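PDB 4ITC: Lys-gingipain W83 from Porphyromonas gingivalis, which cleaves proteins after lysine as a secreted cysteine protease and probable virulence factor, and is represented here by its calcium-binding K1 cleaved adhesin domain. Local coordinates for residues 38-44 against 164-168; 88-93 against 158-162; 26-31 against 43-48; 16-20 against 101-105. One frame throughout, in Å; residues are numbered along the deposited sequence.

Contact 1 of 4, residues 38-44 against 164-168. With CA (calcium ion), chain C.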
# COMPACT_ATOMS: atom_id res chain seq x y z
N GLY A 38 1.24 11.86 -5.24
CA GLY A 38 2.18 11.02 -4.52
C GLY A 38 3.05 11.74 -3.51
O GLY A 38 2.90 12.95 -3.19
N TYR A 39 3.93 10.98 -2.90
CA TYR A 39 4.89 11.54 -1.95
C TYR A 39 6.01 12.21 -2.74
O TYR A 39 6.72 11.57 -3.48
CB TYR A 39 5.44 10.48 -1.01
CG TYR A 39 6.52 11.08 -0.16
CD1 TYR A 39 6.21 12.00 0.82
CD2 TYR A 39 7.83 10.80 -0.42
CE1 TYR A 39 7.21 12.64 1.53
CE2 TYR A 39 8.84 11.42 0.31
CZ TYR A 39 8.49 12.32 1.29
OH TYR A 39 9.51 12.93 2.00
N ASN A 40 6.12 13.52 -2.58
CA ASN A 40 7.15 14.30 -3.27
C ASN A 40 7.24 13.95 -4.74
O ASN A 40 8.33 13.87 -5.32
CB ASN A 40 8.50 14.14 -2.54
CG ASN A 40 9.59 15.08 -3.06
OD1 ASN A 40 10.80 14.75 -3.02
ND2 ASN A 40 9.19 16.23 -3.54
N SER A 41 6.08 13.72 -5.35
CA SER A 41 5.97 13.19 -6.70
C SER A 41 4.51 13.21 -7.14
O SER A 41 3.63 13.32 -6.33
CB SER A 41 6.56 11.80 -6.79
OG SER A 41 5.80 10.85 -6.05
N ASN A 42 4.31 12.98 -8.44
CA ASN A 42 3.04 13.13 -9.14
C ASN A 42 2.09 11.91 -9.06
O ASN A 42 0.86 12.03 -9.20
CB ASN A 42 3.39 13.35 -10.63
CG ASN A 42 2.24 13.91 -11.44
OD1 ASN A 42 1.77 15.02 -11.17
ND2 ASN A 42 1.80 13.18 -12.46
N GLY A 43 2.68 10.75 -8.91
CA GLY A 43 1.96 9.47 -8.98
C GLY A 43 2.14 8.59 -7.77
O GLY A 43 3.15 8.64 -7.08
N CYS A 44 1.10 7.83 -7.48
CA CYS A 44 1.14 6.84 -6.39
C CYS A 44 0.12 5.76 -6.68
O CYS A 44 -0.40 5.70 -7.79
CB CYS A 44 0.86 7.49 -5.06
SG CYS A 44 -0.79 8.15 -4.82
N LEU A 164 -0.19 4.72 -1.16
CA LEU A 164 1.09 4.05 -1.01
C LEU A 164 2.00 4.56 -2.12
O LEU A 164 1.57 4.71 -3.28
CB LEU A 164 0.90 2.52 -1.13
CG LEU A 164 2.15 1.67 -1.29
CD1 LEU A 164 2.83 1.58 0.06
CD2 LEU A 164 1.80 0.25 -1.75
N ASP A 165 3.27 4.84 -1.78
CA ASP A 165 4.22 5.38 -2.77
C ASP A 165 5.65 5.02 -2.45
O ASP A 165 5.99 4.65 -1.31
CB ASP A 165 4.06 6.91 -2.89
CG ASP A 165 4.52 7.46 -4.23
OD1 ASP A 165 4.79 6.70 -5.18
OD2 ASP A 165 4.56 8.71 -4.36
N GLU A 166 6.48 5.11 -3.50
CA GLU A 166 7.94 5.14 -3.39
C GLU A 166 8.46 3.92 -2.64
O GLU A 166 9.05 4.03 -1.57
CB GLU A 166 8.36 6.44 -2.74
CG GLU A 166 7.93 7.68 -3.55
CD GLU A 166 8.44 7.73 -4.97
OE1 GLU A 166 7.65 8.25 -5.81
OE2 GLU A 166 9.57 7.21 -5.26
N VAL A 167 8.23 2.78 -3.24
CA VAL A 167 8.62 1.49 -2.67
C VAL A 167 10.04 1.19 -3.08
O VAL A 167 10.36 1.21 -4.24
CB VAL A 167 7.74 0.36 -3.18
CG1 VAL A 167 8.27 -1.01 -2.73
CG2 VAL A 167 6.30 0.59 -2.70
N GLU A 168 10.88 0.93 -2.10
CA GLU A 168 12.30 0.61 -2.34
C GLU A 168 12.69 -0.65 -1.57
O GLU A 168 12.38 -0.78 -0.37
CB GLU A 168 13.20 1.73 -1.87
CA CA C . 5.43 8.51 -6.67
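At Gly38 the chain passes so close to strand 161-171 that Gly38 CA lies 3.3 Å from Asp165 OD2; a beta carbon there would come within 2.5 Å of that oxygen. Tyr39 follows, its N donating to Asp165 OD2 (2.8 Å, 142°) while its ring leads away from 164-168, stacking on Trp80 and meeting Trp135 edge-to-face. Past the exposed Asn40, Ser41 OG donates to Tyr39 O at 2.8 Å and binds the calcium at 2.4 Å. Gly43 O, at the start of strand 43-48, is 2.3 Å from the ion.

Asp165 holds the calcium with both carboxylate oxygens (OD1 2.4 Å, OD2 2.5 Å) and Glu166 with OE1 (2.4 Å). Both residues point CB toward 38-44, where successive strand residues would normally face opposite ways, consistent with the positive phi and psi of Glu166 (57/63). Ser7 O and Glu9 OE2 bring the ligands to seven, completing a calcium site of the cleaved adhesin beta sandwich that ties three separate parts of the chain together. The 3.0 Å approach of Ser41 OG to Asp165 OD2 thus reflects shared coordination, and three anionic side chains, counting Glu9, are reconciled by the metal.

Contact 2 of 4, residues 88-93 against 158-162. With GAI (guanidine), chain E.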
# COMPACT_ATOMS: atom_id res chain seq x y z
N TYR A 88 -11.03 10.98 7.40
CA TYR A 88 -11.42 9.59 7.22
C TYR A 88 -10.17 8.75 7.11
O TYR A 88 -9.91 8.13 6.08
CB TYR A 88 -12.28 9.41 5.98
CG TYR A 88 -13.59 10.16 6.01
CD1 TYR A 88 -13.67 11.47 5.57
CD2 TYR A 88 -14.76 9.56 6.50
CE1 TYR A 88 -14.85 12.15 5.59
CE2 TYR A 88 -15.95 10.26 6.53
CZ TYR A 88 -15.99 11.54 6.04
OH TYR A 88 -17.18 12.24 6.04
N ALA A 89 -9.36 8.74 8.18
CA ALA A 89 -7.97 8.32 8.05
C ALA A 89 -7.68 6.89 8.49
O ALA A 89 -6.56 6.39 8.29
CB ALA A 89 -7.08 9.25 8.84
N SER A 90 -8.64 6.24 9.14
CA SER A 90 -8.39 4.95 9.77
C SER A 90 -8.47 3.79 8.80
O SER A 90 -9.45 3.03 8.79
CB SER A 90 -9.38 4.73 10.91
OG SER A 90 -9.21 5.76 11.85
N GLU A 91 -7.43 3.70 7.96
CA GLU A 91 -7.28 2.57 7.06
C GLU A 91 -6.32 1.56 7.66
O GLU A 91 -5.24 1.92 8.18
CB GLU A 91 -6.78 3.05 5.69
CG GLU A 91 -7.73 4.05 5.00
CD GLU A 91 -9.01 3.43 4.45
OE1 GLU A 91 -9.25 2.21 4.65
OE2 GLU A 91 -9.84 4.18 3.86
N HIS A 92 -6.67 0.30 7.51
CA HIS A 92 -5.90 -0.81 8.04
C HIS A 92 -5.21 -1.54 6.91
O HIS A 92 -5.83 -1.84 5.89
CB HIS A 92 -6.83 -1.76 8.79
CG HIS A 92 -6.11 -2.87 9.52
ND1 HIS A 92 -5.54 -2.67 10.76
CD2 HIS A 92 -5.80 -4.13 9.15
CE1 HIS A 92 -4.95 -3.78 11.14
NE2 HIS A 92 -5.10 -4.69 10.20
N TYR A 93 -3.96 -1.91 7.14
CA TYR A 93 -3.22 -2.63 6.12
C TYR A 93 -2.15 -3.49 6.76
O TYR A 93 -1.82 -3.35 7.97
CB TYR A 93 -2.56 -1.66 5.09
CG TYR A 93 -1.39 -0.89 5.64
CD1 TYR A 93 -1.57 0.19 6.50
CD2 TYR A 93 -0.10 -1.27 5.35
CE1 TYR A 93 -0.49 0.88 7.04
CE2 TYR A 93 0.98 -0.58 5.88
CZ TYR A 93 0.76 0.46 6.74
OH TYR A 93 1.89 1.12 7.23
N ASP A 158 -15.38 2.05 5.22
CA ASP A 158 -16.06 3.31 5.48
C ASP A 158 -15.18 4.43 5.98
O ASP A 158 -15.58 5.24 6.79
CB ASP A 158 -17.26 3.06 6.45
CG ASP A 158 -18.19 4.22 6.50
OD1 ASP A 158 -18.35 4.95 5.50
OD2 ASP A 158 -18.84 4.38 7.56
N MET A 159 -13.98 4.52 5.40
CA MET A 159 -13.09 5.64 5.63
C MET A 159 -12.94 6.35 4.29
O MET A 159 -13.92 6.97 3.81
CB MET A 159 -11.81 5.18 6.30
CG MET A 159 -12.05 4.84 7.77
SD MET A 159 -12.28 6.34 8.75
CE MET A 159 -13.18 5.68 10.20
N PHE A 160 -11.79 6.25 3.64
CA PHE A 160 -11.72 6.80 2.26
C PHE A 160 -10.71 5.99 1.45
O PHE A 160 -11.07 4.95 0.92
CB PHE A 160 -11.51 8.31 2.24
CG PHE A 160 -11.77 8.94 0.89
CD1 PHE A 160 -12.96 8.70 0.23
CD2 PHE A 160 -10.83 9.75 0.30
CE1 PHE A 160 -13.22 9.30 -1.01
CE2 PHE A 160 -11.09 10.35 -0.96
CZ PHE A 160 -12.27 10.11 -1.60
N TYR A 161 -9.51 6.49 1.29
CA TYR A 161 -8.42 5.74 0.63
C TYR A 161 -7.21 5.64 1.51
O TYR A 161 -6.91 6.53 2.30
CB TYR A 161 -7.92 6.36 -0.67
CG TYR A 161 -8.87 6.96 -1.66
CD1 TYR A 161 -10.21 6.53 -1.76
CD2 TYR A 161 -8.41 7.92 -2.55
CE1 TYR A 161 -11.04 7.11 -2.70
CE2 TYR A 161 -9.24 8.49 -3.50
CZ TYR A 161 -10.55 8.08 -3.56
OH TYR A 161 -11.45 8.57 -4.51
N ILE A 162 -6.47 4.54 1.31
CA ILE A 162 -5.09 4.45 1.68
C ILE A 162 -4.25 4.66 0.43
O ILE A 162 -4.51 4.07 -0.63
CB ILE A 162 -4.74 3.10 2.39
CG1 ILE A 162 -3.28 3.10 2.85
CG2 ILE A 162 -5.10 1.88 1.57
CD1 ILE A 162 -2.97 1.91 3.74
C GAI E . -17.14 7.73 8.86
N1 GAI E . -17.30 8.75 9.61
N2 GAI E . -18.15 7.21 8.20
N3 GAI E . -15.93 7.23 8.84
O HOH W 1 -8.46 8.39 3.66
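The carboxylate of Glu91 is the polar centre here. Glu91 OE2 accepts from Phe160 N (2.9 Å, 140°) and also from Ser49 OG outside the segments, while OE1 is bonded to His153 NE2. Met159 N donates to the same Ser49 OG. Tyr161 N, 3.5 Å from Glu91 OE2, is too poorly angled to count as a donor to it. Within 88-93, Glu91 N donates to Ala89 O at 2.8 Å, closing an inverse gamma turn centred on Ser90, whose own N makes a weak hydrogen bond to Met159 SD (3.7 Å, 147°). Water 1 lies 2.8 Å from both Tyr88 O and Tyr161 O, placed to donate to them, but has more acceptors in reach than protons, so not all can be served at once.

These loops lead into strands 92-98 and 161-171, which belong to different sheets of the beta sandwich, so the contact bridges the two sheets where the loops enter them. Inward, Ile162 CD1 is 3.5 Å from Tyr93 CD1, and Ile162 CB is 3.9 Å from Glu91 CB. Nearer the surface, Tyr88 CB sits 4.0 Å from Phe160 CB and 4.1 Å from Met159 SD.

Asp158 turns its acceptors to a bound guanidine, whose N3 donates to Asp158 O (2.9 Å, 161°) and N2 to Asp158 OD2 (3.0 Å, 136°); Met159 CE and Tyr88 CD2 approach guanidine N3 to 3.4 and 3.5 Å.

Contact 3 of 4, residues 26-31 against 43-48. With CA (calcium ion), chain B; CA (calcium ion), chain C.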
# COMPACT_ATOMS: atom_id res chain seq x y z
N HIS A 26 -13.05 -3.62 -7.22
CA HIS A 26 -12.24 -2.48 -6.81
C HIS A 26 -10.97 -2.99 -6.15
O HIS A 26 -11.03 -3.74 -5.21
CB HIS A 26 -12.98 -1.62 -5.79
CG HIS A 26 -14.26 -1.08 -6.29
ND1 HIS A 26 -14.35 0.12 -6.96
CD2 HIS A 26 -15.52 -1.56 -6.19
CE1 HIS A 26 -15.61 0.32 -7.30
NE2 HIS A 26 -16.34 -0.68 -6.84
N GLY A 27 -9.81 -2.60 -6.68
CA GLY A 27 -8.52 -3.02 -6.13
C GLY A 27 -7.60 -1.83 -5.98
O GLY A 27 -8.03 -0.66 -6.06
N TRP A 28 -6.32 -2.13 -5.85
CA TRP A 28 -5.30 -1.08 -5.86
C TRP A 28 -5.28 -0.44 -7.26
O TRP A 28 -5.35 -1.17 -8.26
CB TRP A 28 -3.90 -1.64 -5.54
CG TRP A 28 -3.72 -2.01 -4.09
CD1 TRP A 28 -3.91 -3.23 -3.50
CD2 TRP A 28 -3.27 -1.13 -3.07
NE1 TRP A 28 -3.64 -3.15 -2.16
CE2 TRP A 28 -3.22 -1.87 -1.87
CE3 TRP A 28 -2.92 0.23 -3.04
CZ2 TRP A 28 -2.82 -1.31 -0.66
CZ3 TRP A 28 -2.53 0.79 -1.85
CH2 TRP A 28 -2.50 0.02 -0.66
N LYS A 29 -5.19 0.88 -7.30
CA LYS A 29 -5.35 1.67 -8.54
C LYS A 29 -4.26 2.72 -8.58
O LYS A 29 -3.78 3.18 -7.57
CB LYS A 29 -6.70 2.40 -8.50
CG LYS A 29 -7.89 1.52 -8.66
CD LYS A 29 -9.15 2.29 -8.32
CE LYS A 29 -10.37 1.41 -8.35
NZ LYS A 29 -11.60 2.22 -8.19
N PRO A 30 -3.89 3.16 -9.77
CA PRO A 30 -2.99 4.28 -9.92
C PRO A 30 -3.66 5.61 -9.59
O PRO A 30 -4.79 5.87 -10.04
CB PRO A 30 -2.65 4.24 -11.43
CG PRO A 30 -3.84 3.61 -12.05
CD PRO A 30 -4.36 2.62 -11.05
N GLY A 31 -2.96 6.45 -8.84
CA GLY A 31 -3.43 7.77 -8.50
C GLY A 31 -2.42 8.78 -8.98
O GLY A 31 -1.22 8.50 -9.02
N GLY A 43 2.68 10.75 -8.91
CA GLY A 43 1.96 9.47 -8.98
C GLY A 43 2.14 8.59 -7.77
O GLY A 43 3.15 8.64 -7.08
N CYS A 44 1.10 7.83 -7.48
CA CYS A 44 1.14 6.84 -6.39
C CYS A 44 0.12 5.76 -6.68
O CYS A 44 -0.40 5.70 -7.79
CB CYS A 44 0.86 7.49 -5.06
SG CYS A 44 -0.79 8.15 -4.82
N VAL A 45 -0.14 4.87 -5.71
CA VAL A 45 -1.24 3.94 -5.80
C VAL A 45 -2.14 4.11 -4.59
O VAL A 45 -1.72 4.60 -3.56
CB VAL A 45 -0.77 2.47 -5.91
CG1 VAL A 45 0.00 2.29 -7.20
CG2 VAL A 45 0.06 2.07 -4.72
N TYR A 46 -3.39 3.70 -4.76
CA TYR A 46 -4.36 3.83 -3.68
C TYR A 46 -5.39 2.71 -3.73
O TYR A 46 -5.59 2.05 -4.76
CB TYR A 46 -5.06 5.18 -3.71
CG TYR A 46 -6.04 5.35 -4.84
CD1 TYR A 46 -5.61 5.67 -6.13
CD2 TYR A 46 -7.39 5.22 -4.63
CE1 TYR A 46 -6.50 5.86 -7.14
CE2 TYR A 46 -8.31 5.41 -5.64
CZ TYR A 46 -7.86 5.72 -6.91
OH TYR A 46 -8.78 5.92 -7.95
N SER A 47 -6.01 2.47 -2.58
CA SER A 47 -7.05 1.49 -2.44
C SER A 47 -8.16 2.08 -1.58
O SER A 47 -7.91 2.81 -0.61
CB SER A 47 -6.49 0.22 -1.83
OG SER A 47 -7.48 -0.75 -1.59
N GLU A 48 -9.41 1.78 -1.96
CA GLU A 48 -10.61 2.42 -1.41
C GLU A 48 -11.32 1.58 -0.35
O GLU A 48 -11.65 0.40 -0.57
CB GLU A 48 -11.60 2.63 -2.56
CG GLU A 48 -11.09 3.55 -3.65
CD GLU A 48 -11.81 3.34 -4.96
OE1 GLU A 48 -12.43 4.35 -5.41
OE2 GLU A 48 -11.81 2.20 -5.51
CA CA B . -11.83 -5.29 -3.67
CA CA C . 5.43 8.51 -6.67
O HOH W 2 -10.03 0.44 -4.56
O HOH W 3 -11.53 5.46 -7.98
O HOH W 4 -7.56 5.61 -10.54
O HOH W 5 -12.65 -3.45 -2.31
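Strands 29-32 and 43-48 form an antiparallel beta hairpin, with segment axes 4.3 Å apart at their closest. Lys29 and Tyr46 make one hydrogen-bonded pair (Lys29 N to Tyr46 O 2.8 Å, Tyr46 N to Lys29 O 2.9 Å), Gly31 and Cys44 another (Gly31 N to Cys44 O and Cys44 N to Gly31 O, both 2.9 Å); Pro30 and Val45 are the non-hydrogen-bonded pair between them.

The p rotamer of Tyr46 swings its ring over the partner strand. Lys29 CB then lies over the Tyr46 ring face, 4.1 Å from its centroid in a CH-pi contact, and Gly31 CA is 3.8 Å from Tyr46 CD1 at the edge. Lys29 is m at chi1 and t thereafter, extended so that Lys29 NZ meets Glu48 OE2 at 2.7 Å. Trp28, with chi1 of -74° and chi2 of 93°, lays its six-membered ring on Ser47 CB (3.7 Å to the centroid, 11° off the normal). Ser47, a t rotamer, sends OG instead to His153 and Asn62.

Lys29, joined by water 3 to Tyr46 OH, neutralises Glu48, a carboxylate that neither calcium coordinates; within these two segments the metal ligands are main-chain oxygens, His26 O and Gly43 O, each 2.3 Å from a different ion.

Contact 4 of 4, residues 16-20 against 101-105. With CA (calcium ion), chain B; GAI (guanidine), chain G.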
# COMPACT_ATOMS: atom_id res chain seq x y z
N TRP A 16 3.93 -6.20 -11.61
CA TRP A 16 3.32 -6.28 -10.27
C TRP A 16 2.02 -7.04 -10.43
O TRP A 16 1.41 -7.01 -11.48
CB TRP A 16 3.08 -4.89 -9.69
CG TRP A 16 4.33 -4.17 -9.27
CD1 TRP A 16 5.37 -3.77 -10.09
CD2 TRP A 16 4.64 -3.69 -7.97
NE1 TRP A 16 6.31 -3.12 -9.35
CE2 TRP A 16 5.89 -3.06 -8.04
CE3 TRP A 16 4.00 -3.78 -6.74
CZ2 TRP A 16 6.50 -2.49 -6.93
CZ3 TRP A 16 4.64 -3.20 -5.62
CH2 TRP A 16 5.85 -2.57 -5.73
N LYS A 17 1.60 -7.74 -9.39
CA LYS A 17 0.34 -8.46 -9.42
C LYS A 17 -0.65 -7.79 -8.50
O LYS A 17 -0.28 -7.31 -7.42
CB LYS A 17 0.56 -9.91 -8.98
CG LYS A 17 -0.71 -10.74 -8.88
CD LYS A 17 -0.32 -12.19 -8.66
CE LYS A 17 -1.53 -13.06 -8.49
NZ LYS A 17 -1.16 -14.47 -8.23
N THR A 18 -1.90 -7.71 -8.91
CA THR A 18 -2.97 -7.22 -8.04
C THR A 18 -3.96 -8.33 -7.83
O THR A 18 -4.25 -9.12 -8.75
CB THR A 18 -3.66 -5.95 -8.57
OG1 THR A 18 -4.09 -6.14 -9.93
CG2 THR A 18 -2.74 -4.75 -8.45
N ILE A 19 -4.46 -8.43 -6.61
CA ILE A 19 -5.51 -9.38 -6.28
C ILE A 19 -6.65 -8.64 -5.58
O ILE A 19 -6.49 -8.09 -4.52
CB ILE A 19 -5.07 -10.55 -5.39
CG1 ILE A 19 -3.78 -11.19 -5.91
CG2 ILE A 19 -6.21 -11.54 -5.27
CD1 ILE A 19 -3.21 -12.22 -4.97
N ASP A 20 -7.82 -8.70 -6.21
CA ASP A 20 -9.05 -8.20 -5.62
C ASP A 20 -9.70 -9.37 -4.93
O ASP A 20 -10.60 -10.05 -5.49
CB ASP A 20 -9.95 -7.66 -6.73
CG ASP A 20 -11.34 -7.32 -6.28
OD1 ASP A 20 -11.59 -7.06 -5.10
OD2 ASP A 20 -12.25 -7.32 -7.18
N GLY A 101 4.93 -18.74 -3.35
CA GLY A 101 4.18 -18.17 -4.46
C GLY A 101 3.63 -16.78 -4.21
O GLY A 101 3.90 -16.15 -3.22
N ASN A 102 2.88 -16.32 -5.20
CA ASN A 102 2.28 -14.99 -5.16
C ASN A 102 0.76 -14.98 -5.18
O ASN A 102 0.16 -14.00 -5.63
CB ASN A 102 2.88 -14.07 -6.22
CG ASN A 102 2.58 -14.49 -7.63
OD1 ASN A 102 3.09 -13.85 -8.58
ND2 ASN A 102 1.81 -15.54 -7.80
N ASP A 103 0.15 -16.04 -4.67
CA ASP A 103 -1.28 -16.02 -4.51
C ASP A 103 -1.59 -15.43 -3.12
O ASP A 103 -0.73 -15.43 -2.25
CB ASP A 103 -1.86 -17.43 -4.64
CG ASP A 103 -1.94 -17.90 -6.10
OD1 ASP A 103 -1.71 -17.11 -7.05
OD2 ASP A 103 -2.30 -19.08 -6.30
N ALA A 104 -2.80 -14.93 -2.89
CA ALA A 104 -3.17 -14.39 -1.59
C ALA A 104 -2.83 -15.34 -0.45
O ALA A 104 -2.34 -14.92 0.60
CB ALA A 104 -4.66 -14.03 -1.52
N SER A 105 -3.12 -16.61 -0.64
CA SER A 105 -2.90 -17.60 0.40
C SER A 105 -1.45 -17.85 0.78
O SER A 105 -1.19 -18.40 1.86
CB SER A 105 -3.52 -18.93 -0.03
OG SER A 105 -2.90 -19.40 -1.22
CA CA B . -11.83 -5.29 -3.67
C GAI G . -1.42 -4.63 -12.32
N1 GAI G . -1.57 -5.71 -11.68
N2 GAI G . -0.26 -4.32 -12.90
N3 GAI G . -2.45 -3.79 -12.43
O HOH W 5 -12.65 -3.45 -2.31
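This is a small surface contact, burying 195 Å² in total, between strand 17-20, an outermost strand of the five-stranded sheet, and the connection from strand 92-98 to strand 109-115 on the far side of that sheet. The connection folds back across strand 62-65, where Ala104 touches Tyr63, and so reaches the edge strand. The backbones stay well apart (Ile19 CA to Ala104 CA 7.3 Å, Lys17 CA to Asn102 CA 8.0 Å), so side chains span the gap.

Lys17 is t at all four chi angles. This stretched chain brings Lys17 NZ 3.0 Å from Asn102 O in a hydrogen bond and 2.9 Å from Asp103 OD1 in a salt bridge whose hydrogen-bond geometry is weak. Two residues on, Ile19 supplies the apolar half: Ile19 CD1 is 3.4 Å from Ala104 N and 4.2 Å from Ala104 CB.

Thr18, between them, faces elsewhere. Thr18 OG1 accepts from N1 of a bound guanidine at 3.1 Å, and Trp16 O accepts from the same N1 at 3.3 Å. Asp20 OD1 ends the strand 2.3 Å from a calcium ion that also binds Asp22, Asp24, His26 O, Asn62 and water 5, while Asp20 OD2 accepts from Gly25 N. Aspartates at alternate positions followed by glycine, then a ligating main-chain carbonyl, make this a DxDxDG calcium-binding loop, here running straight out of an edge strand of a beta sandwich.

From the N terminus, contact 4 opens first, at 16-20. Contact 3 opens and closes within its span (26-31 to 43-48), a local hairpin. Contact 1 begins at 38-44, before that hairpin is complete, so it crosses contact 3, sharing Gly43 and Cys44, and crosses contact 4 too. Contact 2 starts at 88-93; contact 4 then closes at 101-105, crossing it. Strand 161-171 closes the last two in turn, at 158-162 and 164-168; contact 2, which bridges the two sheets, therefore sits wholly within the span of contact 1. Strand 43-48 pairs with strand 161-171 through Ser47 N–Ile162 O (2.9 Å). Contact 4 ties elements of the five-stranded sheet; a calcium links it to contact 3.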